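Local coordinates for protein putative adhesin (Bacteroides fragilis NCTC 9343, PDB 3PET) that probably serves as a cell-surface lipoprotein adhesin, folded as a right-handed beta-helix of the auto-transporter adhesin head (GIN) family, at the interface of chains A and B. Residues are numbered along the deposited sequence; one frame, centred on the assembly and turned at random. Chains: chain A/B, Putative adhesin.

Contact 1: the interface of chains A and B. Residues chain A 98, 119, 139; chain B 160, 178-180, 196-197.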
ATOM      1  N   VAL A  98       9.660   8.275   5.579  1.00 13.90           N
ATOM      2  CA  VAL A  98       8.513   9.037   5.100  1.00 13.66           C
ATOM      3  C   VAL A  98       9.047  10.146   4.222  1.00 18.03           C
ATOM      4  O   VAL A  98       9.814  10.991   4.689  1.00 17.40           O
ATOM      5  CB  VAL A  98       7.627   9.573   6.260  1.00 17.53           C
ATOM      6  CG1 VAL A  98       6.562  10.547   5.738  1.00 17.53           C
ATOM      7  CG2 VAL A  98       6.992   8.432   7.051  1.00 16.76           C
ATOM      8  N   VAL A 119       6.701   5.251   3.288  1.00 13.74           N
ATOM      9  CA  VAL A 119       5.527   6.013   2.822  1.00 13.33           C
ATOM     10  C   VAL A 119       6.048   7.141   1.947  1.00 17.25           C
ATOM     11  O   VAL A 119       6.710   8.057   2.437  1.00 15.50           O
ATOM     12  CB  VAL A 119       4.637   6.538   3.984  1.00 16.33           C
ATOM     13  CG1 VAL A 119       3.427   7.308   3.448  1.00 15.74           C
ATOM     14  CG2 VAL A 119       4.198   5.396   4.892  1.00 16.42           C
ATOM     15  N   VAL A 139       3.942   2.124   0.907  1.00 13.84           N
ATOM     16  CA  VAL A 139       2.797   2.865   0.384  1.00 14.16           C
ATOM     17  C   VAL A 139       3.309   3.995  -0.501  1.00 19.14           C
ATOM     18  O   VAL A 139       3.929   4.939  -0.003  1.00 19.11           O
ATOM     19  CB  VAL A 139       1.850   3.388   1.490  1.00 17.68           C
ATOM     20  CG1 VAL A 139       0.699   4.183   0.866  1.00 18.03           C
ATOM     21  CG2 VAL A 139       1.308   2.229   2.318  1.00 17.38           C
TER
ATOM     22  N   ASN B 160      -2.991   2.298   4.034  1.00 15.78           N
ATOM     23  CA  ASN B 160      -3.536   3.407   4.804  1.00 15.06           C
ATOM     24  C   ASN B 160      -4.926   3.172   5.314  1.00 18.43           C
ATOM     25  O   ASN B 160      -5.737   2.549   4.643  1.00 17.66           O
ATOM     26  CB  ASN B 160      -3.583   4.658   3.929  1.00 13.66           C
ATOM     27  CG  ASN B 160      -2.248   5.133   3.432  1.00 30.52           C
ATOM     28  OD1 ASN B 160      -1.200   4.877   4.022  1.00 17.37           O
ATOM     29  ND2 ASN B 160      -2.274   5.882   2.353  1.00 22.60           N
ATOM     30  N   VAL B 178       3.378  -0.233   7.709  1.00 15.75           N
ATOM     31  CA  VAL B 178       3.818   0.811   6.783  1.00 15.35           C
ATOM     32  C   VAL B 178       2.560   1.466   6.245  1.00 20.46           C
ATOM     33  O   VAL B 178       1.777   0.806   5.572  1.00 17.94           O
ATOM     34  CB  VAL B 178       4.725   0.249   5.653  1.00 18.22           C
ATOM     35  CG1 VAL B 178       5.103   1.348   4.642  1.00 17.74           C
ATOM     36  CG2 VAL B 178       5.974  -0.419   6.240  1.00 18.47           C
ATOM     37  N   GLY B 179       2.372   2.743   6.555  1.00 17.56           N
ATOM     38  CA  GLY B 179       1.208   3.469   6.077  1.00 17.16           C
ATOM     39  C   GLY B 179       0.722   4.496   7.067  1.00 21.93           C
ATOM     40  O   GLY B 179       1.164   4.509   8.221  1.00 19.25           O
ATOM     41  N   ASP B 180      -0.215   5.346   6.614  1.00 17.47           N
ATOM     42  CA  ASP B 180      -0.776   6.412   7.423  1.00 15.86           C
ATOM     43  C   ASP B 180      -2.166   6.119   7.919  1.00 18.19           C
ATOM     44  O   ASP B 180      -2.896   5.356   7.297  1.00 17.40           O
ATOM     45  CB  ASP B 180      -0.844   7.689   6.579  1.00 18.15           C
ATOM     46  CG  ASP B 180       0.493   8.238   6.090  1.00 22.84           C
ATOM     47  OD1 ASP B 180       1.533   7.975   6.748  1.00 19.01           O
ATOM     48  OD2 ASP B 180       0.495   8.936   5.072  1.00 24.95           O
ATOM     49  N   VAL B 196       6.185   2.895  10.219  1.00 17.00           N
ATOM     50  CA  VAL B 196       6.650   3.859   9.224  1.00 17.18           C
ATOM     51  C   VAL B 196       5.382   4.480   8.674  1.00 21.46           C
ATOM     52  O   VAL B 196       4.620   3.822   7.973  1.00 20.65           O
ATOM     53  CB  VAL B 196       7.565   3.247   8.137  1.00 21.08           C
ATOM     54  CG1 VAL B 196       8.032   4.336   7.159  1.00 21.64           C
ATOM     55  CG2 VAL B 196       8.768   2.533   8.776  1.00 21.31           C
ATOM     56  N   GLY B 197       5.132   5.719   9.056  1.00 17.52           N
ATOM     57  CA  GLY B 197       3.903   6.402   8.671  1.00 17.32           C
ATOM     58  C   GLY B 197       3.401   7.272   9.800  1.00 21.34           C
ATOM     59  O   GLY B 197       3.905   7.203  10.927  1.00 19.43           O
TER
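A:Val119 sets its two methyls against B:Gly179, B:Asp180 and the backbone of B:Val196, on the loop side of two right-handed beta-helices. In this patch the chains meet through valine methyls, without polar pairing.

Methyl-to-backbone contacts come first. CG2 of A:Val119 lies 3.5 Å from the carbonyl O of B:Val196 and also 3.7 Å from CA of B:Gly179, where glycine has no side chain to hold the methyl off. CG2 of A:Val139 meets O of B:Val178 at 3.6 Å, while CG2 of A:Val98 rests more lightly on B:Gly197. All three valines place CG2 beside the backbone N, anti to the carbonyl carbon (chi1 -179° for A:Val119), and in each it is CG2 that meets chain B backbone.

The second kind pairs methyls with polar tips; branched valine has a second methyl for this. CG1 of A:Val119 lies 3.7 Å from the carboxylate OD2 of B:Asp180. The side chains of A:Val139 and B:Asn160 cross obliquely, CG1 lying 3.7 Å from the amide ND2.

Asparagine suits its place because its OD1 can accept from the next turn: N of B:Asp180 donates to OD1 of B:Asn160 at 2.8 Å, nearly straight at the hydrogen but from above the carbonyl plane.

Contact 2: the interface of chains A and B. Residues chain A 210-213; chain B 76-78.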
ATOM      1  N   LEU A 210       2.476 -15.338 -19.381  1.00 23.66           N
ATOM      2  CA  LEU A 210       1.488 -14.598 -18.625  1.00 23.38           C
ATOM      3  C   LEU A 210       0.672 -15.511 -17.701  1.00 28.47           C
ATOM      4  O   LEU A 210       0.234 -16.596 -18.099  1.00 26.90           O
ATOM      5  CB  LEU A 210       0.555 -13.822 -19.573  1.00 23.41           C
ATOM      6  CG  LEU A 210       1.206 -13.088 -20.761  1.00 28.56           C
ATOM      7  CD1 LEU A 210       0.132 -12.557 -21.744  1.00 29.01           C
ATOM      8  CD2 LEU A 210       2.174 -11.999 -20.305  1.00 29.42           C
ATOM      9  N   SER A 211       0.463 -15.039 -16.461  1.00 24.87           N
ATOM     10  CA  SER A 211      -0.249 -15.768 -15.422  1.00 25.34           C
ATOM     11  C   SER A 211      -1.200 -14.823 -14.723  1.00 28.08           C
ATOM     12  O   SER A 211      -0.773 -13.815 -14.179  1.00 24.01           O
ATOM     13  CB  SER A 211       0.757 -16.360 -14.431  1.00 28.41           C
ATOM     14  OG  SER A 211       0.103 -17.099 -13.416  1.00 40.35           O
ATOM     15  N   LYS A 212      -2.490 -15.144 -14.736  1.00 27.70           N
ATOM     16  CA  LYS A 212      -3.522 -14.321 -14.102  1.00 28.07           C
ATOM     17  C   LYS A 212      -4.082 -15.083 -12.912  1.00 31.36           C
ATOM     18  O   LYS A 212      -4.858 -16.015 -13.100  1.00 29.29           O
ATOM     19  CB  LYS A 212      -4.629 -13.988 -15.125  1.00 31.88           C
ATOM     20  CG  LYS A 212      -4.187 -13.017 -16.217  1.00 44.56           C
ATOM     21  CD  LYS A 212      -5.331 -12.699 -17.168  1.00 58.25           C
ATOM     22  N   LYS A 213      -3.675 -14.728 -11.689  1.00 28.41           N
ATOM     23  CA  LYS A 213      -4.140 -15.456 -10.504  1.00 28.25           C
ATOM     24  C   LYS A 213      -4.568 -14.508  -9.364  1.00 31.52           C
ATOM     25  O   LYS A 213      -4.366 -14.822  -8.188  1.00 32.92           O
ATOM     26  CB  LYS A 213      -3.048 -16.449 -10.048  1.00 31.42           C
ATOM     27  CG  LYS A 213      -3.020 -17.709 -10.926  1.00 49.72           C
ATOM     28  CD  LYS A 213      -1.804 -18.578 -10.690  1.00 65.22           C
ATOM     29  CE  LYS A 213      -1.980 -19.975 -11.241  1.00 78.48           C
ATOM     30  NZ  LYS A 213      -1.550 -20.083 -12.661  1.00 86.47           N
TER
ATOM     31  N   ARG B  76      -5.669 -22.521 -13.806  1.00 53.32           N
ATOM     32  CA  ARG B  76      -4.716 -21.905 -14.727  1.00 53.25           C
ATOM     33  C   ARG B  76      -4.719 -20.405 -14.592  1.00 53.92           C
ATOM     34  O   ARG B  76      -3.707 -19.794 -14.217  1.00 54.45           O
ATOM     35  CB  ARG B  76      -5.048 -22.289 -16.180  1.00 55.21           C
ATOM     36  N   ASN B  77      -5.843 -19.805 -14.967  1.00 46.91           N
ATOM     37  CA  ASN B  77      -6.013 -18.374 -14.961  1.00 45.26           C
ATOM     38  C   ASN B  77      -7.358 -18.030 -14.385  1.00 47.94           C
ATOM     39  O   ASN B  77      -8.333 -18.760 -14.560  1.00 46.92           O
ATOM     40  CB  ASN B  77      -5.835 -17.797 -16.378  1.00 43.57           C
ATOM     41  CG  ASN B  77      -4.409 -17.885 -16.924  1.00 58.27           C
ATOM     42  OD1 ASN B  77      -3.412 -17.588 -16.245  1.00 37.53           O
ATOM     43  ND2 ASN B  77      -4.282 -18.242 -18.192  1.00 54.40           N
ATOM     44  N   PHE B  78      -7.388 -16.958 -13.631  1.00 44.84           N
ATOM     45  CA  PHE B  78      -8.604 -16.450 -13.034  1.00 44.96           C
ATOM     46  C   PHE B  78      -9.226 -15.463 -14.007  1.00 47.77           C
ATOM     47  O   PHE B  78      -8.512 -14.680 -14.634  1.00 49.69           O
ATOM     48  CB  PHE B  78      -8.304 -15.786 -11.674  1.00 47.08           C
ATOM     49  CG  PHE B  78      -8.283 -16.720 -10.485  1.00 49.88           C
ATOM     50  CD1 PHE B  78      -9.449 -17.003  -9.779  1.00 53.50           C
ATOM     51  CD2 PHE B  78      -7.097 -17.316 -10.068  1.00 53.62           C
ATOM     52  CE1 PHE B  78      -9.425 -17.855  -8.665  1.00 54.56           C
ATOM     53  CE2 PHE B  78      -7.073 -18.166  -8.953  1.00 56.47           C
ATOM     54  CZ  PHE B  78      -8.238 -18.432  -8.259  1.00 53.80           C
TER
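The ring of B:Phe78 has the carbonyl O of A:Lys212 at its edge, in plane, while its CD2 approaches CA of A:Lys213 at 3.5 Å. Both chains are right-handed beta-helices of the GIN-domain family, and here the flat ring presents its CD2 edge to the lysine backbone. The aliphatic stem of A:Lys213 crosses the phenylalanine side chain at about a right angle. The other flat group, the amide of B:Asn77, offers OD1 to N of A:Lys212 at 3.0 Å; the bond is straight at the hydrogen (175°), but the donor stands above the carbonyl plane.

Strand 207-212 ends where the loop of chain B docks. N of B:Phe78 returns a bond to O of A:Lys212 at 2.8 Å. Both backbone polar atoms of A:Lys212 are thus engaged by adjacent residues, the asparagine amide standing in for a backbone carbonyl.

A:Lys213 reaches the preceding residue of the loop. Its chain runs extended until chi4 (89°) bends the ammonium NZ toward O of B:Arg76, at 2.7 Å. Long and flexible, lysine can reach the loop and donate to this carbonyl; a further bond from NZ to the hydroxyl OG of A:Ser211, at 3.5 Å, is weak.

Contact 3: the interface of chains A and B. Residues chain A 71-74; chain B 210-214.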
ATOM      1  N   LYS A  71      13.827   7.257  16.688  1.00 15.28           N
ATOM      2  CA  LYS A  71      12.393   7.028  16.417  1.00 16.78           C
ATOM      3  C   LYS A  71      11.479   7.390  17.620  1.00 22.35           C
ATOM      4  O   LYS A  71      10.273   7.548  17.442  1.00 19.39           O
ATOM      5  CB  LYS A  71      12.166   5.577  15.988  1.00 17.65           C
ATOM      6  CG  LYS A  71      12.885   5.255  14.664  1.00 26.17           C
ATOM      7  CD  LYS A  71      12.757   3.765  14.380  1.00 34.88           C
ATOM      8  CE  LYS A  71      13.601   3.342  13.208  1.00 40.87           C
ATOM      9  NZ  LYS A  71      13.738   1.863  13.149  1.00 44.80           N
ATOM     10  N   SER A  72      12.061   7.502  18.835  1.00 22.61           N
ATOM     11  CA  SER A  72      11.343   7.841  20.068  1.00 24.58           C
ATOM     12  C   SER A  72      11.152   9.361  20.170  1.00 31.40           C
ATOM     13  O   SER A  72      10.454   9.825  21.076  1.00 31.29           O
ATOM     14  CB  SER A  72      12.125   7.335  21.285  1.00 27.34           C
ATOM     15  OG  SER A  72      12.208   5.917  21.359  1.00 32.05           O
ATOM     16  N   LYS A  73      11.761  10.152  19.255  1.00 28.01           N
ATOM     17  CA  LYS A  73      11.663  11.615  19.361  1.00 29.81           C
ATOM     18  C   LYS A  73      10.415  12.188  18.695  1.00 36.50           C
ATOM     19  O   LYS A  73      10.213  12.028  17.491  1.00 35.31           O
ATOM     20  CB  LYS A  73      12.921  12.331  18.839  1.00 32.27           C
ATOM     21  CG  LYS A  73      14.100  12.284  19.817  1.00 41.75           C
ATOM     22  CD  LYS A  73      14.067  13.379  20.873  1.00 48.98           C
ATOM     23  CE  LYS A  73      14.762  12.953  22.139  1.00 50.16           C
ATOM     24  NZ  LYS A  73      13.809  12.363  23.118  1.00 59.76           N
ATOM     25  N   LYS A  74       9.579  12.869  19.500  1.00 35.98           N
ATOM     26  CA  LYS A  74       8.368  13.494  18.977  1.00 36.15           C
ATOM     27  C   LYS A  74       8.730  14.843  18.386  1.00 39.64           C
ATOM     28  O   LYS A  74       9.462  15.624  18.993  1.00 37.96           O
ATOM     29  CB  LYS A  74       7.262  13.637  20.032  1.00 38.68           C
ATOM     30  CG  LYS A  74       6.564  12.339  20.425  1.00 39.05           C
ATOM     31  CD  LYS A  74       5.619  12.598  21.579  1.00 36.64           C
ATOM     32  CE  LYS A  74       5.427  11.400  22.470  1.00 42.22           C
ATOM     33  NZ  LYS A  74       4.494  11.705  23.588  1.00 47.56           N
TER
ATOM     34  N   LEU B 210      -0.857  11.073  23.023  1.00 29.51           N
ATOM     35  CA  LEU B 210      -0.041  10.839  21.830  1.00 30.06           C
ATOM     36  C   LEU B 210       1.255  10.140  22.218  1.00 35.28           C
ATOM     37  O   LEU B 210       1.943  10.546  23.162  1.00 35.14           O
ATOM     38  CB  LEU B 210       0.189  12.153  21.044  1.00 30.66           C
ATOM     39  CG  LEU B 210      -1.063  13.084  20.861  1.00 36.19           C
ATOM     40  CD1 LEU B 210      -0.690  14.412  20.227  1.00 37.52           C
ATOM     41  CD2 LEU B 210      -2.191  12.414  20.056  1.00 39.85           C
ATOM     42  N   SER B 211       1.485   8.987  21.574  1.00 31.41           N
ATOM     43  CA  SER B 211       2.578   8.049  21.842  1.00 31.32           C
ATOM     44  C   SER B 211       3.387   7.806  20.581  1.00 34.10           C
ATOM     45  O   SER B 211       2.810   7.652  19.498  1.00 32.14           O
ATOM     46  CB  SER B 211       1.995   6.735  22.353  1.00 35.36           C
ATOM     47  OG  SER B 211       2.999   5.868  22.837  1.00 50.80           O
ATOM     48  N   LYS B 212       4.723   7.742  20.707  1.00 29.73           N
ATOM     49  CA  LYS B 212       5.537   7.607  19.508  1.00 28.88           C
ATOM     50  C   LYS B 212       6.852   6.826  19.690  1.00 32.09           C
ATOM     51  O   LYS B 212       7.661   7.104  20.587  1.00 31.77           O
ATOM     52  CB  LYS B 212       5.841   9.028  19.006  1.00 32.14           C
ATOM     53  CG  LYS B 212       7.023   9.193  18.086  1.00 40.21           C
ATOM     54  CD  LYS B 212       6.556   9.343  16.672  1.00 38.69           C
ATOM     55  CE  LYS B 212       7.743   9.335  15.774  1.00 37.31           C
ATOM     56  NZ  LYS B 212       8.451  10.642  15.777  1.00 24.15           N
ATOM     57  N   LYS B 213       7.070   5.888  18.760  1.00 25.91           N
ATOM     58  CA  LYS B 213       8.280   5.097  18.585  1.00 25.33           C
ATOM     59  C   LYS B 213       8.235   4.558  17.162  1.00 26.31           C
ATOM     60  O   LYS B 213       7.901   3.400  16.932  1.00 25.21           O
ATOM     61  CB  LYS B 213       8.462   3.996  19.640  1.00 27.93           C
ATOM     62  CG  LYS B 213       9.906   3.514  19.707  1.00 42.57           C
ATOM     63  CD  LYS B 213      10.007   2.142  20.338  1.00 51.99           C
ATOM     64  CE  LYS B 213      11.432   1.709  20.543  1.00 58.15           C
ATOM     65  NZ  LYS B 213      11.501   0.549  21.471  1.00 70.29           N
ATOM     66  N   GLY B 214       8.499   5.447  16.215  1.00 22.74           N
ATOM     67  CA  GLY B 214       8.455   5.117  14.805  1.00 21.50           C
ATOM     68  C   GLY B 214       9.000   6.214  13.919  1.00 24.13           C
ATOM     69  O   GLY B 214       9.661   7.146  14.384  1.00 23.34           O
TER
HETATM   70  O   HOH W   1       8.614   8.721  22.688  1.00 28.60           O
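B:Lys212 turns CG anti to its backbone N (chi1 160°) and then bends at chi2 and chi4, bringing NZ to the carbonyl O of A:Lys73 at 2.8 Å. The site joins a lysine-rich loop of one right-handed beta-helix of the GIN family to strand 207-212 of the other and the turn that follows. A:Lys74 instead places CG anti to its carbonyl carbon and stays extended, which carries its ammonium NZ to O of B:Leu210, also at 2.8 Å. In both bonds the donor lies above the carbonyl plane.

The two lysine chains slide past each other in opposite directions, and CG of A:Lys74 packs on CB of B:Lys212 at 3.7 Å. Lysine suits this exchange: the methylenes pack together while each ammonium finds a backbone acceptor, and the opposed directions probably ease repulsion between the charges.

CB of A:Lys71 packs on CA of B:Gly214 at 3.9 Å, where a residue without a side chain fits. N of B:Gly214 donates to O of A:Lys71 at 3.0 Å, but bent to 143°, and O of B:Gly214 sits an unfavourable 3.1 Å from O of A:Lys71, making the local geometry doubtful. A water links O of A:Ser72, at 2.7 Å, with O of B:Lys212, bridging two carbonyls that cannot bond directly.

Contact 1 lies about 30 Å from contact 2 and about 15 Å from contact 3, while contacts 2 and 3 are about 43 Å apart, measured between the centres of their C-alpha atoms. Contacts 2 and 3 both use strand 207-212 and residue 213, with the roles of the chains exchanged: each chain offers its strand 207-212, the last but one, to the 71-78 loop region of the other. Their bonds differ, in keeping with an inexact two-fold. Polar contacts 2 and 3 thus flank the apolar methyl packing of contact 1 in an antiparallel pair, although the structure alone does not show that this dimer forms in the cell.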